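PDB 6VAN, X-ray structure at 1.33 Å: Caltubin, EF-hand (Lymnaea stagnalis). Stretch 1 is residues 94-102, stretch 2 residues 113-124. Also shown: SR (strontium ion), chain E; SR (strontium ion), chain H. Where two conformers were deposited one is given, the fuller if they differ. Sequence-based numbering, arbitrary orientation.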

# COMPACT_ATOMS: atom_id res chain seq x y z
N PHE A 94 -12.08 8.43 5.62
CA PHE A 94 -11.20 9.58 5.29
C PHE A 94 -9.79 9.24 5.72
O PHE A 94 -9.65 8.51 6.69
CB PHE A 94 -11.61 10.86 6.01
CG PHE A 94 -12.99 11.36 5.70
CD1 PHE A 94 -13.23 12.02 4.51
CD2 PHE A 94 -14.04 11.14 6.58
CE1 PHE A 94 -14.50 12.49 4.21
CE2 PHE A 94 -15.32 11.60 6.28
CZ PHE A 94 -15.54 12.27 5.09
N VAL A 95 -8.80 9.71 4.97
CA VAL A 95 -7.38 9.63 5.43
C VAL A 95 -6.98 11.03 5.84
O VAL A 95 -6.92 11.92 5.00
CB VAL A 95 -6.45 8.98 4.38
CG1 VAL A 95 -6.80 7.51 4.21
CG2 VAL A 95 -6.43 9.68 3.02
N THR A 96 -6.71 11.22 7.13
CA THR A 96 -6.31 12.54 7.63
C THR A 96 -4.82 12.79 7.37
O THR A 96 -4.04 11.85 7.19
CB THR A 96 -6.54 12.68 9.13
OG1 THR A 96 -5.71 11.75 9.79
CG2 THR A 96 -7.96 12.43 9.55
N GLU A 97 -4.44 14.03 7.44
CA GLU A 97 -3.02 14.38 7.36
C GLU A 97 -2.27 13.54 8.39
O GLU A 97 -1.26 12.96 8.04
CB GLU A 97 -2.85 15.87 7.61
CG GLU A 97 -1.42 16.32 7.50
CD GLU A 97 -1.27 17.82 7.59
OE1 GLU A 97 -1.81 18.51 6.71
OE2 GLU A 97 -0.60 18.26 8.52
N ALA A 98 -2.74 13.45 9.63
CA ALA A 98 -1.99 12.74 10.68
C ALA A 98 -1.89 11.24 10.38
O ALA A 98 -0.82 10.65 10.59
CB ALA A 98 -2.60 12.97 12.03
N GLU A 99 -2.96 10.62 9.90
CA GLU A 99 -2.92 9.18 9.54
C GLU A 99 -1.88 8.97 8.42
O GLU A 99 -1.09 7.99 8.52
CB GLU A 99 -4.28 8.68 9.04
CG GLU A 99 -5.28 8.49 10.17
CD GLU A 99 -6.69 8.19 9.68
OE1 GLU A 99 -7.14 8.75 8.64
OE2 GLU A 99 -7.41 7.42 10.38
N LEU A 100 -1.86 9.83 7.40
CA LEU A 100 -0.94 9.67 6.26
C LEU A 100 0.51 9.85 6.72
O LEU A 100 1.38 9.11 6.22
CB LEU A 100 -1.32 10.65 5.17
CG LEU A 100 -2.65 10.39 4.47
CD1 LEU A 100 -3.07 11.62 3.69
CD2 LEU A 100 -2.54 9.16 3.58
N VAL A 101 0.75 10.78 7.62
CA VAL A 101 2.13 11.05 8.14
C VAL A 101 2.58 9.84 8.96
O VAL A 101 3.70 9.37 8.75
CB VAL A 101 2.19 12.34 8.94
CG1 VAL A 101 3.49 12.45 9.71
CG2 VAL A 101 1.95 13.55 8.07
N LYS A 102 1.72 9.33 9.82
CA LYS A 102 2.09 8.15 10.63
C LYS A 102 2.42 6.98 9.71
O LYS A 102 3.39 6.24 9.99
CB LYS A 102 1.00 7.77 11.62
CG LYS A 102 1.41 6.71 12.62
N GLU A 113 10.43 14.17 6.36
CA GLU A 113 10.14 13.60 5.04
C GLU A 113 8.67 13.24 4.97
O GLU A 113 8.02 13.55 3.93
CB GLU A 113 11.01 12.37 4.77
CG GLU A 113 12.49 12.69 4.58
CD GLU A 113 13.39 11.49 4.65
OE1 GLU A 113 12.92 10.36 4.98
OE2 GLU A 113 14.59 11.69 4.40
N ALA A 114 8.14 12.64 6.02
CA ALA A 114 6.71 12.25 6.08
C ALA A 114 5.85 13.50 6.02
O ALA A 114 4.90 13.55 5.20
CB ALA A 114 6.45 11.46 7.31
N LEU A 115 6.13 14.51 6.83
CA LEU A 115 5.35 15.75 6.82
C LEU A 115 5.41 16.41 5.45
O LEU A 115 4.38 16.86 4.98
CB LEU A 115 5.84 16.70 7.91
CG LEU A 115 5.35 16.39 9.31
CD1 LEU A 115 6.18 17.14 10.35
CD2 LEU A 115 3.87 16.75 9.45
N ASP A 116 6.58 16.48 4.81
CA ASP A 116 6.71 17.21 3.53
C ASP A 116 5.97 16.45 2.42
O ASP A 116 5.41 17.12 1.51
CB ASP A 116 8.18 17.47 3.19
CG ASP A 116 8.88 18.46 4.11
OD1 ASP A 116 8.19 19.24 4.77
OD2 ASP A 116 10.12 18.43 4.13
N THR A 117 5.97 15.12 2.46
CA THR A 117 5.23 14.31 1.47
C THR A 117 3.73 14.59 1.63
O THR A 117 3.02 14.78 0.61
CB THR A 117 5.51 12.83 1.69
OG1 THR A 117 6.91 12.59 1.56
CG2 THR A 117 4.77 11.96 0.70
N VAL A 118 3.24 14.53 2.83
CA VAL A 118 1.78 14.61 3.06
C VAL A 118 1.33 16.05 2.88
O VAL A 118 0.31 16.29 2.21
CB VAL A 118 1.39 14.04 4.42
CG1 VAL A 118 -0.11 14.22 4.68
CG2 VAL A 118 1.81 12.57 4.53
N GLN A 119 2.01 17.02 3.49
CA GLN A 119 1.53 18.43 3.45
C GLN A 119 1.71 19.01 2.07
O GLN A 119 0.96 19.94 1.72
CB GLN A 119 2.27 19.28 4.47
CG GLN A 119 1.91 18.88 5.88
CD GLN A 119 2.57 19.78 6.89
OE1 GLN A 119 3.64 20.34 6.64
NE2 GLN A 119 1.95 19.86 8.06
N GLY A 120 2.65 18.51 1.29
CA GLY A 120 2.83 19.00 -0.07
C GLY A 120 1.91 18.23 -0.97
O GLY A 120 0.72 18.61 -1.17
N TYR A 121 2.39 17.09 -1.44
CA TYR A 121 1.77 16.28 -2.52
C TYR A 121 0.38 15.79 -2.10
O TYR A 121 -0.57 15.95 -2.88
CB TYR A 121 2.72 15.13 -2.86
CG TYR A 121 2.20 14.04 -3.76
CD1 TYR A 121 1.45 14.29 -4.89
CD2 TYR A 121 2.56 12.73 -3.50
CE1 TYR A 121 1.01 13.26 -5.72
CE2 TYR A 121 2.15 11.69 -4.32
CZ TYR A 121 1.37 11.95 -5.42
OH TYR A 121 0.99 10.89 -6.21
N TYR A 122 0.24 15.15 -0.96
CA TYR A 122 -1.06 14.52 -0.64
C TYR A 122 -2.14 15.57 -0.41
O TYR A 122 -3.26 15.44 -0.96
CB TYR A 122 -0.96 13.55 0.52
CG TYR A 122 -0.17 12.30 0.25
CD1 TYR A 122 0.32 11.98 -1.02
CD2 TYR A 122 0.10 11.42 1.27
CE1 TYR A 122 1.03 10.83 -1.24
CE2 TYR A 122 0.80 10.26 1.05
CZ TYR A 122 1.25 9.95 -0.21
OH TYR A 122 1.91 8.77 -0.46
N MSE A 123 -1.84 16.63 0.35
CA MSE A 123 -2.84 17.64 0.67
C MSE A 123 -3.14 18.51 -0.54
O MSE A 123 -4.15 19.21 -0.55
CB MSE A 123 -2.42 18.50 1.86
CG MSE A 123 -2.53 17.80 3.19
SE MSE A 123 -4.31 17.02 3.60
CE MSE A 123 -4.11 15.05 3.45
N SER A 124 -2.33 18.45 -1.60
CA SER A 124 -2.65 19.17 -2.83
C SER A 124 -4.00 18.66 -3.39
O SER A 124 -4.65 19.40 -4.20
CB SER A 124 -1.57 19.09 -3.87
OG SER A 124 -1.52 17.84 -4.51
SR SR E . -9.51 7.92 9.04
SR SR H . 0.61 22.67 1.24
O HOH W 1 -0.25 21.25 -0.74
O HOH W 2 -9.86 9.96 10.36
O HOH W 3 -0.77 21.61 3.17

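A single polar bond stands at the edge of an otherwise apolar contact: Gln119 NE2 donates to Glu97 OE2 at 3.0 Å, with an N-H...acceptor angle of 175°, and no other hydrogen bond joins the two stretches. Both side chains leave sideways, yet their ends come nearer the other stretch: Glu97 is extended, with chi1 and chi2 both t, and Gln119 has chi1 m and chi2 t. Long, flexible residues suit this place, and an amide paired with a carboxylate gives a natural donor and acceptor. The methylenes of Glu97 are useful as well, since its CG lies 3.8 Å from Val118 CG1, while its OE1 comes within 3.7 Å of CG of Met123, a selenomethionine.

Most of the remaining contact is apolar packing, to which Met123 also contributes, between two helices, 97-102 and 113-122, whose axes approach to 8.9 Å and run in largely opposing directions, at 138°. The backbones come nearest at Val101 and Ala114, whose CA atoms are 5.2 Å apart. Alanine fits here because its CB points toward the first helix and carries nothing further: that methyl lies 3.7 Å from Val101 O and 3.9 Å from Val101 CG1.

One turn further along the second helix, Val118 occupies the middle of the contact. Its CG2 meets Leu100 CB and Val101 CG2, each at 3.7 Å. Val118 CG1 is also 3.8 Å from Leu100 CB, so both methyls pack on Leu100; a compact, branched side chain fills this buried place without needing length. Val101 CG2 also lies 4.0 Å from Leu115 CD2, which is within 4.3 Å of Val101 CG1 as well. Leu115 starts out sideways and brings its end nearer, covering the margin of the valine.

Leu100 is buried and points toward the second stretch. Its CD1 lies 3.6 Å from Met123 CE and 4.0 Å from Tyr122 CD2, approaching the tyrosine ring obliquely. A leucine has the reach to fill this space, and the selenomethionine, with chi1 and chi2 both m, supplies a pliable end to pack against it. The second helix has a wider pi-type turn at 117-122, seen in the bonds from Tyr122 N to Thr117 O (3.2 Å) and from Met123 N to Val118 O (2.9 Å); Tyr122 and Met123 both direct CB toward the first stretch.

The start of the first helix is fixed locally. Thr96 caps it, its OG1 accepting from Glu99 N at 3.0 Å, while Thr96 N donates to Glu99 OE1 at 2.9 Å. The same Glu99 turns both carboxylate oxygens to the strontium ion of chain E, OE1 and OE2 each 2.5 Å from SR, and Phe94 O binds that ion at 2.4 Å, as befits an EF-hand protein. These ligands lie outside the contact, as do Ala98 and Lys102, whose CB atoms point away. Together the two stretches bury 449 Å², counting both sides.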